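Local coordinates for protein D-alanyl-D-alanine carboxypeptidase (Vibrio cholerae, PDB 5TR7) that probably trims the terminal D-alanine from peptidoglycan precursor peptides as a penicillin-binding serine carboxypeptidase of the S11 family, helping to shape the cell wall, at residues Lys38-Thr41 with Ser42-Gly46; Thr149-Asp152 with Leu153-Gly157; Ser215-Gly219 with Asn220-Val224; Asn232-Ala235 with Arg236-Glu239; Leu244-Gly247 with Phe248-Glu252. All coordinates share one frame; numbering follows the deposited sequence.

Interaction 1 of 5, residues Lys38-Thr41 with Ser42-Gly46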
loop_
_atom_site.group_PDB
_atom_site.type_symbol
_atom_site.label_atom_id
_atom_site.label_comp_id
_atom_site.label_asym_id
_atom_site.label_seq_id
_atom_site.Cartn_x
_atom_site.Cartn_y
_atom_site.Cartn_z
ATOM N N LYS A 38 3.447 3.156 1.006
ATOM C CA LYS A 38 3.182 3.413 -0.416
ATOM C C LYS A 38 1.722 3.512 -0.713
ATOM O O LYS A 38 1.319 4.164 -1.697
ATOM C CB LYS A 38 3.876 2.440 -1.310
ATOM C CG LYS A 38 5.410 2.490 -1.161
ATOM C CD LYS A 38 6.152 1.568 -2.129
ATOM C CE LYS A 38 7.669 1.713 -2.019
ATOM N NZ LYS A 38 8.214 1.074 -0.812
ATOM N N MET A 39 0.892 2.903 0.130
ATOM C CA MET A 39 -0.551 3.077 -0.054
ATOM C C MET A 39 -0.931 4.544 0.148
ATOM O O MET A 39 -1.818 5.085 -0.570
ATOM C CB MET A 39 -1.345 2.234 0.941
ATOM C CG MET A 39 -1.289 0.715 0.646
ATOM S SD MET A 39 -2.446 -0.171 1.637
ATOM C CE MET A 39 -2.066 0.140 3.314
ATOM N N MET A 40 -0.263 5.209 1.094
ATOM C CA MET A 40 -0.633 6.616 1.357
ATOM C C MET A 40 -0.133 7.458 0.188
ATOM O O MET A 40 -0.787 8.378 -0.264
ATOM C CB MET A 40 -0.119 7.136 2.705
ATOM C CG MET A 40 -0.474 8.641 2.889
ATOM S SD MET A 40 -2.269 9.026 2.849
ATOM C CE MET A 40 -2.469 8.279 4.489
ATOM N N THR A 41 1.033 7.113 -0.324
ATOM C CA THR A 41 1.611 7.844 -1.454
ATOM C C THR A 41 0.703 7.740 -2.670
ATOM O O THR A 41 0.390 8.751 -3.334
ATOM C CB THR A 41 3.016 7.313 -1.745
ATOM O OG1 THR A 41 3.871 7.654 -0.636
ATOM C CG2 THR A 41 3.593 7.903 -3.015
ATOM N N SER A 42 0.235 6.533 -2.941
ATOM C CA SER A 42 -0.643 6.326 -4.098
ATOM C C SER A 42 -1.998 6.999 -3.831
ATOM O O SER A 42 -2.677 7.378 -4.782
ATOM C CB SER A 42 -0.847 4.872 -4.430
ATOM O OG SER A 42 -1.830 4.332 -3.575
ATOM N N TYR A 43 -2.403 7.114 -2.564
ATOM C CA TYR A 43 -3.676 7.744 -2.250
ATOM C C TYR A 43 -3.583 9.213 -2.646
ATOM O O TYR A 43 -4.470 9.737 -3.343
ATOM C CB TYR A 43 -4.089 7.564 -0.765
ATOM C CG TYR A 43 -5.456 8.181 -0.450
ATOM C CD1 TYR A 43 -5.559 9.512 -0.127
ATOM C CD2 TYR A 43 -6.643 7.431 -0.505
ATOM C CE1 TYR A 43 -6.796 10.107 0.065
ATOM C CE2 TYR A 43 -7.886 8.023 -0.264
ATOM C CZ TYR A 43 -7.967 9.360 0.009
ATOM O OH TYR A 43 -9.176 9.945 0.224
ATOM N N VAL A 44 -2.525 9.893 -2.205
ATOM C CA VAL A 44 -2.341 11.308 -2.553
ATOM C C VAL A 44 -2.245 11.490 -4.073
ATOM O O VAL A 44 -2.900 12.355 -4.663
ATOM C CB VAL A 44 -1.081 11.912 -1.873
ATOM C CG1 VAL A 44 -0.910 13.382 -2.256
ATOM C CG2 VAL A 44 -1.192 11.803 -0.354
ATOM N N ILE A 45 -1.462 10.626 -4.723
ATOM C CA ILE A 45 -1.359 10.679 -6.200
ATOM C C ILE A 45 -2.763 10.523 -6.847
ATOM O O ILE A 45 -3.124 11.224 -7.760
ATOM C CB ILE A 45 -0.406 9.603 -6.705
ATOM C CG1 ILE A 45 1.023 9.937 -6.269
ATOM C CG2 ILE A 45 -0.491 9.425 -8.217
ATOM C CD1 ILE A 45 1.965 8.721 -6.458
ATOM N N GLY A 46 -3.573 9.636 -6.319
ATOM C CA GLY A 46 -4.928 9.375 -6.852
ATOM C C GLY A 46 -5.794 10.621 -6.723
ATOM O O GLY A 46 -6.509 11.011 -7.664
#
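T41 and I45, one helical turn apart, lie alongside each other on helix 37-50, pointing the same way. I45 can be followed outward. Its CB sits beside T41 O; CG1, set anti to the carbonyl carbon (chi1 -68°), comes closer still, with I45 CG1 3.2 Å from T41 O; CD1 then runs on to meet the methyl of T41, I45 CD1 to T41 CG2 3.9 Å. The oxygen against which CG1 packs, T41 O, also accepts the backbone bond from I45 N at 3.0 Å. The hydroxyl of T41 turns elsewhere, to S138 O. On another flank, M40 SD lies 5.4 Å from the centroid of the Y43 ring, an oblique Met-aromatic contact, and 4.4 Å from V44 CG2. The Y43 hydroxyl is bonded to D163, while W124 meets its ring edge-to-face. S42 OG stands 3.1 Å from M39 O and is hydrogen-bonded to Y171. S42 N bonds to K38 O at 2.9 Å, tying the first turn to the next. The other side chains pack on helices 87-95, 114-127 and 150-163, while K38 turns its NZ to S35 OG, N100 OD1 and H139 O. This is consistent with the SxxK helix of the penicillin-binding proteins, in which S35 and K38 are the predicted acyl-ester serine and proton acceptor.

Interaction 2 of 5, residues Thr149-Asp152 with Leu153-Gly157; sequences TPYD and LALLG
With CG anti to the backbone N at Y151 (chi1 178°) and anti to the carbonyl carbon at L155 (chi1 -73°), the tyrosine ring and the leucine branch one turn later are swung onto each other. L155 CG lies over one face of the ring, and the closest side-chain touch is Y151 CE2 to L155 CD1 at 3.6 Å; the other methyl, L155 CD2, reaches the phenol oxygen, Y151 OH, at 3.9 Å. The two side chains cross obliquely.

T149 is the N-cap of helix 150-163: D152 N donates to T149 OG1 at 3.0 Å with an N-H...O angle of 165°, and the carbonyl oxygen T149 O receives L153 N at 2.8 Å. L153 folds back over that carbonyl, its CG 3.3 Å from T149 O. D152 sends its carboxylate out of the helix, where OD2 accepts from S133 OG and N132 N. P150 and A154 lie on V12 of strand 10-15, L153 and L156 on M39 of helix 37-50.

The chemistry is thus split. Polar groups secure the helix start, where the helix dipole would probably further stabilise the carboxylate, whereas the Y151-L155 pair contributes dispersion and hydrophobic contact.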
loop_
_atom_site.group_PDB
_atom_site.type_symbol
_atom_site.label_atom_id
_atom_site.label_comp_id
_atom_site.label_asym_id
_atom_site.label_seq_id
_atom_site.Cartn_x
_atom_site.Cartn_y
_atom_site.Cartn_z
ATOM N N THR A 149 -0.751 1.971 12.395
ATOM C CA THR A 149 -1.363 0.859 13.131
ATOM C C THR A 149 -2.177 0.032 12.136
ATOM O O THR A 149 -2.588 0.552 11.069
ATOM C CB THR A 149 -2.353 1.318 14.236
ATOM O OG1 THR A 149 -3.477 1.958 13.623
ATOM C CG2 THR A 149 -1.717 2.276 15.246
ATOM N N PRO A 150 -2.416 -1.253 12.474
ATOM C CA PRO A 150 -3.227 -2.087 11.607
ATOM C C PRO A 150 -4.574 -1.472 11.300
ATOM O O PRO A 150 -5.063 -1.596 10.175
ATOM C CB PRO A 150 -3.443 -3.345 12.428
ATOM C CG PRO A 150 -2.215 -3.438 13.262
ATOM C CD PRO A 150 -1.761 -2.040 13.528
ATOM N N TYR A 151 -5.197 -0.882 12.311
ATOM C CA TYR A 151 -6.492 -0.284 12.105
ATOM C C TYR A 151 -6.390 0.877 11.119
ATOM O O TYR A 151 -7.168 0.930 10.165
ATOM C CB TYR A 151 -7.079 0.216 13.426
ATOM C CG TYR A 151 -8.403 0.881 13.247
ATOM C CD1 TYR A 151 -9.529 0.134 12.869
ATOM C CD2 TYR A 151 -8.547 2.246 13.406
ATOM C CE1 TYR A 151 -10.741 0.760 12.624
ATOM C CE2 TYR A 151 -9.766 2.866 13.182
ATOM C CZ TYR A 151 -10.860 2.115 12.850
ATOM O OH TYR A 151 -12.056 2.745 12.652
ATOM N N ASP A 152 -5.427 1.774 11.332
ATOM C CA ASP A 152 -5.248 2.904 10.420
ATOM C C ASP A 152 -4.938 2.450 8.991
ATOM O O ASP A 152 -5.393 3.068 8.038
ATOM C CB ASP A 152 -4.186 3.858 10.898
ATOM C CG ASP A 152 -4.598 4.638 12.175
ATOM O OD1 ASP A 152 -5.663 4.370 12.791
ATOM O OD2 ASP A 152 -3.836 5.536 12.540
ATOM N N LEU A 153 -4.118 1.410 8.875
ATOM C CA LEU A 153 -3.807 0.864 7.570
ATOM C C LEU A 153 -5.076 0.277 6.907
ATOM O O LEU A 153 -5.264 0.432 5.700
ATOM C CB LEU A 153 -2.636 -0.165 7.675
ATOM C CG LEU A 153 -1.272 0.447 8.079
ATOM C CD1 LEU A 153 -0.302 -0.577 8.584
ATOM C CD2 LEU A 153 -0.682 1.175 6.901
ATOM N N ALA A 154 -6.006 -0.269 7.700
ATOM C CA ALA A 154 -7.243 -0.756 7.153
ATOM C C ALA A 154 -8.074 0.398 6.606
ATOM O O ALA A 154 -8.694 0.287 5.527
ATOM C CB ALA A 154 -8.035 -1.439 8.233
ATOM N N LEU A 155 -8.141 1.490 7.382
ATOM C CA LEU A 155 -8.874 2.676 6.931
ATOM C C LEU A 155 -8.257 3.139 5.629
ATOM O O LEU A 155 -8.951 3.479 4.727
ATOM C CB LEU A 155 -8.787 3.829 7.962
ATOM C CG LEU A 155 -9.569 3.735 9.263
ATOM C CD1 LEU A 155 -9.210 4.865 10.274
ATOM C CD2 LEU A 155 -11.058 3.701 9.003
ATOM N N LEU A 156 -6.933 3.062 5.512
ATOM C CA LEU A 156 -6.277 3.540 4.317
ATOM C C LEU A 156 -6.610 2.685 3.106
ATOM O O LEU A 156 -6.840 3.198 2.012
ATOM C CB LEU A 156 -4.769 3.660 4.521
ATOM C CG LEU A 156 -3.919 4.170 3.376
ATOM C CD1 LEU A 156 -4.339 5.550 2.985
ATOM C CD2 LEU A 156 -2.468 4.180 3.716
ATOM N N GLY A 157 -6.566 1.387 3.307
ATOM C CA GLY A 157 -6.908 0.448 2.216
ATOM C C GLY A 157 -8.352 0.711 1.773
ATOM O O GLY A 157 -8.648 0.754 0.583
#

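Interaction 3 of 5, residues Ser215-Gly219 with Asn220-Val224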
loop_
_atom_site.group_PDB
_atom_site.type_symbol
_atom_site.label_atom_id
_atom_site.label_comp_id
_atom_site.label_asym_id
_atom_site.label_seq_id
_atom_site.Cartn_x
_atom_site.Cartn_y
_atom_site.Cartn_z
ATOM N N SER A 215 -7.825 -6.983 0.205
ATOM C CA SER A 215 -9.226 -6.761 0.090
ATOM C C SER A 215 -9.753 -7.813 -0.869
ATOM O O SER A 215 -9.079 -8.155 -1.801
ATOM C CB SER A 215 -9.579 -5.337 -0.400
ATOM O OG SER A 215 -10.979 -5.120 -0.376
ATOM N N ALA A 216 -10.996 -8.248 -0.669
ATOM C CA ALA A 216 -11.606 -9.245 -1.501
ATOM C C ALA A 216 -13.075 -9.090 -1.494
ATOM O O ALA A 216 -13.639 -8.474 -0.578
ATOM C CB ALA A 216 -11.247 -10.661 -0.960
ATOM N N THR A 217 -13.697 -9.673 -2.518
ATOM C CA THR A 217 -15.136 -9.667 -2.627
ATOM C C THR A 217 -15.653 -11.092 -2.804
ATOM O O THR A 217 -14.932 -11.990 -3.256
ATOM C CB THR A 217 -15.657 -8.826 -3.793
ATOM O OG1 THR A 217 -15.152 -9.326 -5.011
ATOM C CG2 THR A 217 -15.252 -7.365 -3.664
ATOM N N GLU A 218 -16.917 -11.273 -2.427
ATOM C CA GLU A 218 -17.646 -12.575 -2.545
ATOM C C GLU A 218 -19.114 -12.178 -2.434
ATOM O O GLU A 218 -19.559 -11.605 -1.435
ATOM C CB GLU A 218 -17.217 -13.603 -1.470
ATOM C CG GLU A 218 -17.891 -14.963 -1.622
ATOM C CD GLU A 218 -17.702 -15.930 -0.434
ATOM O OE1 GLU A 218 -18.742 -16.292 0.187
ATOM O OE2 GLU A 218 -16.548 -16.308 -0.096
ATOM N N GLY A 219 -19.855 -12.387 -3.506
ATOM C CA GLY A 219 -21.224 -11.965 -3.540
ATOM C C GLY A 219 -21.278 -10.459 -3.383
ATOM O O GLY A 219 -20.551 -9.736 -4.051
ATOM N N ASN A 220 -22.143 -9.993 -2.482
ATOM C CA ASN A 220 -22.251 -8.591 -2.202
ATOM C C ASN A 220 -21.367 -8.131 -1.101
ATOM O O ASN A 220 -21.507 -6.979 -0.662
ATOM C CB ASN A 220 -23.691 -8.237 -1.824
ATOM C CG ASN A 220 -24.598 -8.221 -3.015
ATOM O OD1 ASN A 220 -24.199 -8.576 -4.162
ATOM N ND2 ASN A 220 -25.794 -7.845 -2.785
ATOM N N MET A 221 -20.402 -8.969 -0.693
ATOM C CA MET A 221 -19.519 -8.592 0.387
ATOM C C MET A 221 -18.168 -8.112 -0.064
ATOM O O MET A 221 -17.671 -8.532 -1.098
ATOM C CB MET A 221 -19.304 -9.787 1.309
ATOM C CG MET A 221 -20.578 -10.292 1.976
ATOM S SD MET A 221 -20.321 -11.800 2.951
ATOM C CE MET A 221 -20.339 -13.162 1.747
ATOM N N ARG A 222 -17.595 -7.210 0.724
ATOM C CA ARG A 222 -16.239 -6.762 0.511
ATOM C C ARG A 222 -15.614 -6.598 1.859
ATOM O O ARG A 222 -16.204 -5.967 2.787
ATOM C CB ARG A 222 -16.066 -5.497 -0.296
ATOM C CG ARG A 222 -14.570 -5.105 -0.415
ATOM C CD ARG A 222 -14.274 -3.823 -1.186
ATOM N NE ARG A 222 -14.306 -3.972 -2.646
ATOM C CZ ARG A 222 -13.326 -4.453 -3.377
ATOM N NH1 ARG A 222 -13.492 -4.520 -4.648
ATOM N NH2 ARG A 222 -12.186 -4.938 -2.838
ATOM N N LEU A 223 -14.431 -7.201 1.987
ATOM C CA LEU A 223 -13.692 -7.112 3.226
ATOM C C LEU A 223 -12.352 -6.518 2.996
ATOM O O LEU A 223 -11.819 -6.639 1.923
ATOM C CB LEU A 223 -13.467 -8.493 3.810
ATOM C CG LEU A 223 -14.704 -9.339 4.125
ATOM C CD1 LEU A 223 -14.269 -10.809 4.372
ATOM C CD2 LEU A 223 -15.437 -8.742 5.339
ATOM N N VAL A 224 -11.820 -5.871 4.031
ATOM C CA VAL A 224 -10.460 -5.355 4.026
ATOM C C VAL A 224 -9.772 -6.032 5.211
ATOM O O VAL A 224 -10.298 -6.008 6.321
ATOM C CB VAL A 224 -10.421 -3.849 4.194
ATOM C CG1 VAL A 224 -8.983 -3.381 4.287
ATOM C CG2 VAL A 224 -11.066 -3.184 3.003
#
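Strands 215-218 and 221-224 run antiparallel, their N-to-C directions 162° apart and the axes 4.8 Å at closest approach, and are joined by a type II' turn from E218 to M221. G219 takes the positive phi (62°) of that turn. A216 with L223 and E218 with M221 are the hydrogen-bonded pairs: L223 N reaches A216 O at 3.0 Å, and M221 N reaches E218 O at 2.9 Å. S215, T217, R222 and V224 point to one face, where R222 carries the contact. Its chain turns at chi3 (-79°) and lies back across the neighbouring strand, bringing R222 NH2 to S215 OG at 2.7 Å, with the oxygen in the guanidinium plane. T217 CG2 covers one face of the same group, 3.5 Å from R222 CZ and close to its centre. S215 OG donates to L223 O at 2.9 Å, so this carbonyl takes two donors, the hydroxyl and A216 N. The chain from arginine through serine to carbonyl fixes the hydroxyl's rotation. On the other face M221 lies beside E218, with M221 CE 3.8 Å from E218 OE1. R222 NH1 also forms a salt bridge with D198, in strand 196-205 next to strand 209-218. In this central antiparallel sheet, the face of S215 and R222 packs on I161 and Y168 of helices 150-163 and 165-168, and that of A216, M221 and L223 on F248 of helix 233-251.

Interaction 4 of 5, residues Asn232-Ala235 with Arg236-Glu239; sequences NENA and RKAE. With NO2 (nitrite ion), chain F.
E233 and R236 lie side by side one turn apart, and R236 meets both E233 and a nitrite ion in the tightly drawn part of this contact. E233 OE2 approaches R236 NH2 at the guanidinium edge, 2.8 Å away; the salt bridge is short, but its hydrogen bond is weak, bent to 129°, and the carboxylate and guanidinium planes stand 78° apart. The nitrite O2 also lies at the guanidinium edge: R236 NE donates to it at 2.6 Å and R236 NH2, more weakly, at 3.1 Å. The bend of R236 at chi3 (69°) turns NE and NH2 toward the ion. K237 lays its methylenes along the nitrite, with K237 CG 3.2 Å from nitrite O1. R236 NH1 is bonded to N211 O, while R186 gives E233 OE2 a second positive partner and G188 N a further bond to the nitrite. The anion, probably from the crystallisation liquor, is therefore gripped by arginine and backbone donors, and the nearby positive charges would be expected to offset its charge and that of the carboxylate.

All this happens at the start of helix 233-251, with N232 as its N-cap: A235 N donates to N232 OD1 at 2.8 Å, and R236 N to the N232 backbone carbonyl. Along its inner side the helix lies on Y210, L212 and T230 of the sheet, with R236 buried against them.

The outer side is looser. N234 and A238 are exposed, N234 OD1 comes no nearer than 4.2 Å to K237 CE, and K237 NZ makes a weak bond with a glycol molecule.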
loop_
_atom_site.group_PDB
_atom_site.type_symbol
_atom_site.label_atom_id
_atom_site.label_comp_id
_atom_site.label_asym_id
_atom_site.label_seq_id
_atom_site.Cartn_x
_atom_site.Cartn_y
_atom_site.Cartn_z
ATOM N N ASN A 232 6.764 -15.540 7.209
ATOM C CA ASN A 232 7.294 -15.771 5.853
ATOM C C ASN A 232 6.211 -15.505 4.881
ATOM O O ASN A 232 5.066 -15.324 5.292
ATOM C CB ASN A 232 7.793 -17.213 5.695
ATOM C CG ASN A 232 6.757 -18.208 6.113
ATOM O OD1 ASN A 232 5.730 -18.385 5.449
ATOM N ND2 ASN A 232 6.991 -18.847 7.237
ATOM N N GLU A 233 6.570 -15.441 3.608
ATOM C CA GLU A 233 5.612 -15.128 2.557
ATOM C C GLU A 233 4.436 -16.099 2.507
ATOM O O GLU A 233 3.321 -15.655 2.296
ATOM C CB GLU A 233 6.277 -14.935 1.206
ATOM C CG GLU A 233 6.999 -13.592 1.171
ATOM C CD GLU A 233 7.499 -13.233 -0.188
ATOM O OE1 GLU A 233 8.555 -13.771 -0.559
ATOM O OE2 GLU A 233 6.866 -12.364 -0.866
ATOM N N ASN A 234 4.658 -17.387 2.777
ATOM C CA ASN A 234 3.548 -18.344 2.755
ATOM C C ASN A 234 2.522 -18.100 3.829
ATOM O O ASN A 234 1.326 -18.106 3.530
ATOM C CB ASN A 234 4.078 -19.745 2.773
ATOM C CG ASN A 234 4.792 -20.065 1.472
ATOM O OD1 ASN A 234 4.463 -19.482 0.394
ATOM N ND2 ASN A 234 5.755 -20.978 1.530
ATOM N N ALA A 235 3.009 -17.769 5.030
ATOM C CA ALA A 235 2.152 -17.452 6.116
ATOM C C ALA A 235 1.405 -16.143 5.796
ATOM O O ALA A 235 0.209 -16.050 6.035
ATOM C CB ALA A 235 2.970 -17.315 7.405
ATOM N N ARG A 236 2.082 -15.135 5.273
ATOM C CA ARG A 236 1.387 -13.886 4.917
ATOM C C ARG A 236 0.103 -14.201 4.028
ATOM O O ARG A 236 -1.012 -13.745 4.304
ATOM C CB ARG A 236 2.357 -12.990 4.174
ATOM C CG ARG A 236 1.715 -11.812 3.518
ATOM C CD ARG A 236 2.710 -10.765 3.163
ATOM N NE ARG A 236 3.664 -11.097 2.091
ATOM C CZ ARG A 236 4.676 -10.275 1.795
ATOM N NH1 ARG A 236 4.862 -9.156 2.505
ATOM N NH2 ARG A 236 5.528 -10.522 0.825
ATOM N N LYS A 237 0.260 -15.073 3.051
ATOM C CA LYS A 237 -0.883 -15.436 2.226
ATOM C C LYS A 237 -1.904 -16.254 2.998
ATOM O O LYS A 237 -3.075 -15.898 3.017
ATOM C CB LYS A 237 -0.478 -16.231 1.001
ATOM C CG LYS A 237 0.101 -15.394 -0.119
ATOM C CD LYS A 237 0.316 -16.193 -1.415
ATOM C CE LYS A 237 1.608 -17.000 -1.415
ATOM N NZ LYS A 237 1.792 -17.610 -2.767
ATOM N N ALA A 238 -1.467 -17.358 3.614
ATOM C CA ALA A 238 -2.406 -18.220 4.326
ATOM C C ALA A 238 -3.165 -17.541 5.444
ATOM O O ALA A 238 -4.357 -17.677 5.529
ATOM C CB ALA A 238 -1.710 -19.444 4.865
ATOM N N GLU A 239 -2.513 -16.719 6.250
ATOM C CA GLU A 239 -3.209 -16.120 7.349
ATOM C C GLU A 239 -4.196 -15.084 6.832
ATOM O O GLU A 239 -5.281 -14.950 7.386
ATOM C CB GLU A 239 -2.222 -15.516 8.347
ATOM C CG GLU A 239 -1.235 -16.547 8.927
ATOM C CD GLU A 239 -1.882 -17.763 9.593
ATOM O OE1 GLU A 239 -1.762 -18.885 9.075
ATOM O OE2 GLU A 239 -2.602 -17.590 10.562
HETATM N N NO2 F . 2.334 -12.655 -0.449
HETATM O O1 NO2 F . 2.166 -13.363 -1.421
HETATM O O2 NO2 F . 3.592 -12.819 0.105
#

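Interaction 5 of 5, residues Leu244-Gly247 with Phe248-Glu252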
loop_
_atom_site.group_PDB
_atom_site.type_symbol
_atom_site.label_atom_id
_atom_site.label_comp_id
_atom_site.label_asym_id
_atom_site.label_seq_id
_atom_site.Cartn_x
_atom_site.Cartn_y
_atom_site.Cartn_z
ATOM N N LEU A 244 -9.784 -13.604 5.849
ATOM C CA LEU A 244 -10.832 -13.225 4.894
ATOM C C LEU A 244 -11.965 -14.252 4.837
ATOM O O LEU A 244 -13.135 -13.855 4.833
ATOM C CB LEU A 244 -10.262 -12.992 3.490
ATOM C CG LEU A 244 -9.396 -11.757 3.301
ATOM C CD1 LEU A 244 -8.568 -11.868 2.023
ATOM C CD2 LEU A 244 -10.198 -10.481 3.275
ATOM N N SER A 245 -11.658 -15.550 4.769
ATOM C CA SER A 245 -12.715 -16.576 4.725
ATOM C C SER A 245 -13.605 -16.495 5.937
ATOM O O SER A 245 -14.814 -16.666 5.828
ATOM C CB SER A 245 -12.161 -17.993 4.668
ATOM O OG SER A 245 -11.337 -18.078 3.563
ATOM N N TYR A 246 -13.007 -16.266 7.097
ATOM C CA TYR A 246 -13.788 -16.121 8.301
ATOM C C TYR A 246 -14.782 -14.948 8.138
ATOM O O TYR A 246 -15.929 -15.048 8.467
ATOM C CB TYR A 246 -12.853 -15.861 9.496
ATOM C CG TYR A 246 -13.570 -15.380 10.722
ATOM C CD1 TYR A 246 -14.286 -16.286 11.547
ATOM C CD2 TYR A 246 -13.549 -14.065 11.066
ATOM C CE1 TYR A 246 -14.986 -15.859 12.685
ATOM C CE2 TYR A 246 -14.196 -13.606 12.228
ATOM C CZ TYR A 246 -14.937 -14.488 13.005
ATOM O OH TYR A 246 -15.568 -13.970 14.102
ATOM N N GLY A 247 -14.344 -13.859 7.579
ATOM C CA GLY A 247 -15.235 -12.696 7.420
ATOM C C GLY A 247 -16.400 -13.026 6.488
ATOM O O GLY A 247 -17.521 -12.592 6.728
ATOM N N PHE A 248 -16.131 -13.782 5.419
ATOM C CA PHE A 248 -17.185 -14.119 4.453
ATOM C C PHE A 248 -18.196 -15.031 5.092
ATOM O O PHE A 248 -19.381 -14.883 4.842
ATOM C CB PHE A 248 -16.616 -14.672 3.139
ATOM C CG PHE A 248 -15.843 -13.621 2.321
ATOM C CD1 PHE A 248 -16.416 -12.396 2.017
ATOM C CD2 PHE A 248 -14.599 -13.922 1.778
ATOM C CE1 PHE A 248 -15.738 -11.455 1.250
ATOM C CE2 PHE A 248 -13.911 -12.990 1.026
ATOM C CZ PHE A 248 -14.493 -11.757 0.748
ATOM N N ARG A 249 -17.717 -15.929 5.945
ATOM C CA ARG A 249 -18.573 -16.815 6.710
ATOM C C ARG A 249 -19.274 -16.100 7.897
ATOM O O ARG A 249 -20.331 -16.521 8.312
ATOM C CB ARG A 249 -17.766 -18.011 7.227
ATOM C CG ARG A 249 -17.481 -19.056 6.161
ATOM C CD ARG A 249 -16.434 -20.100 6.574
ATOM N NE ARG A 249 -16.230 -20.143 8.041
ATOM C CZ ARG A 249 -15.114 -19.763 8.701
ATOM N NH1 ARG A 249 -13.962 -19.455 8.060
ATOM N NH2 ARG A 249 -15.106 -19.803 10.041
ATOM N N PHE A 250 -18.678 -15.056 8.448
ATOM C CA PHE A 250 -19.250 -14.308 9.608
ATOM C C PHE A 250 -20.644 -13.790 9.361
ATOM O O PHE A 250 -21.494 -13.838 10.237
ATOM C CB PHE A 250 -18.371 -13.108 9.951
ATOM C CG PHE A 250 -18.862 -12.245 11.091
ATOM C CD1 PHE A 250 -19.872 -11.295 10.905
ATOM C CD2 PHE A 250 -18.170 -12.249 12.288
ATOM C CE1 PHE A 250 -20.261 -10.446 11.948
ATOM C CE2 PHE A 250 -18.564 -11.416 13.345
ATOM C CZ PHE A 250 -19.622 -10.513 13.178
ATOM N N PHE A 251 -20.855 -13.199 8.206
ATOM C CA PHE A 251 -22.171 -12.683 7.909
ATOM C C PHE A 251 -23.178 -13.821 7.674
ATOM O O PHE A 251 -24.373 -13.672 7.945
ATOM C CB PHE A 251 -22.117 -11.652 6.780
ATOM C CG PHE A 251 -21.449 -10.348 7.178
ATOM C CD1 PHE A 251 -21.920 -9.622 8.292
ATOM C CD2 PHE A 251 -20.416 -9.781 6.397
ATOM C CE1 PHE A 251 -21.346 -8.405 8.658
ATOM C CE2 PHE A 251 -19.861 -8.551 6.752
ATOM C CZ PHE A 251 -20.321 -7.876 7.888
ATOM N N GLU A 252 -22.657 -14.962 7.239
ATOM C CA GLU A 252 -23.467 -16.143 6.985
ATOM C C GLU A 252 -24.720 -15.827 6.178
ATOM O O GLU A 252 -25.184 -16.650 5.419
ATOM C CB GLU A 252 -23.824 -16.782 8.318
ATOM C CG GLU A 252 -24.440 -18.164 8.205
ATOM C CD GLU A 252 -24.747 -18.771 9.557
ATOM O OE1 GLU A 252 -24.750 -18.028 10.561
ATOM O OE2 GLU A 252 -24.995 -19.992 9.611
#
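F248 and Y246, two residues apart near the end of helix 233-251, bury the most surface here and lie on different flanks. F248 turns its ring back over the preceding turn: with CG anti to the carbonyl carbon (chi1 -68°), F248 CD2 comes 3.4 Å from L244 O, the same oxygen that accepts the backbone bond from F248 N at 3.1 Å. The edge carbon F248 CE2 also touches L244 CB at 4.4 Å. Beyond the helix, L244 and F248 both pack on M195, and Y246 on L13 of strand 10-15.

Y246 is met by two partners. R249 brings NH2 to the edge of the tyrosine ring, 3.9 Å from Y246 CD1, the guanidinium turned 67° to the ring plane and the two side chains crossing at about a right angle. From the next turn F250 comes with CD2 3.6 Å from Y246 OH, the hydroxyl lying at the edge of the phenylalanine ring. F250 N bonds to Y246 O at 2.7 Å and, weakly, to G247 O.

The guanidinium meets the Y246 ring at its edge, not over its face. The side-chain contacts between these turns are largely van der Waals; the hydrogen bonds that join the two segments are all backbone ones.

Overall arrangement
The five contacts step from the active-site helix to the last modelled helix. Interactions 1 and 2, centres 13 Å apart, pack directly: L156 CD2 lies 3.6 Å from M39 CB, packing helix 150-163 against the helix that bears K38. Interaction 2 touches interaction 3 in turn, A154 O meeting V224 CG1 at 3.9 Å. On the other face of the hairpin, that of L223, interaction 5 presses on interaction 3, with L223 CD1 3.5 Å from F248 CE1. Interactions 4 and 5 occupy the two ends of helix 233-251, centres 19 Å apart. Of these two, interaction 4 lies nearer the predicted active site: the R236 side chain is about 8 Å from those of S35 and K201.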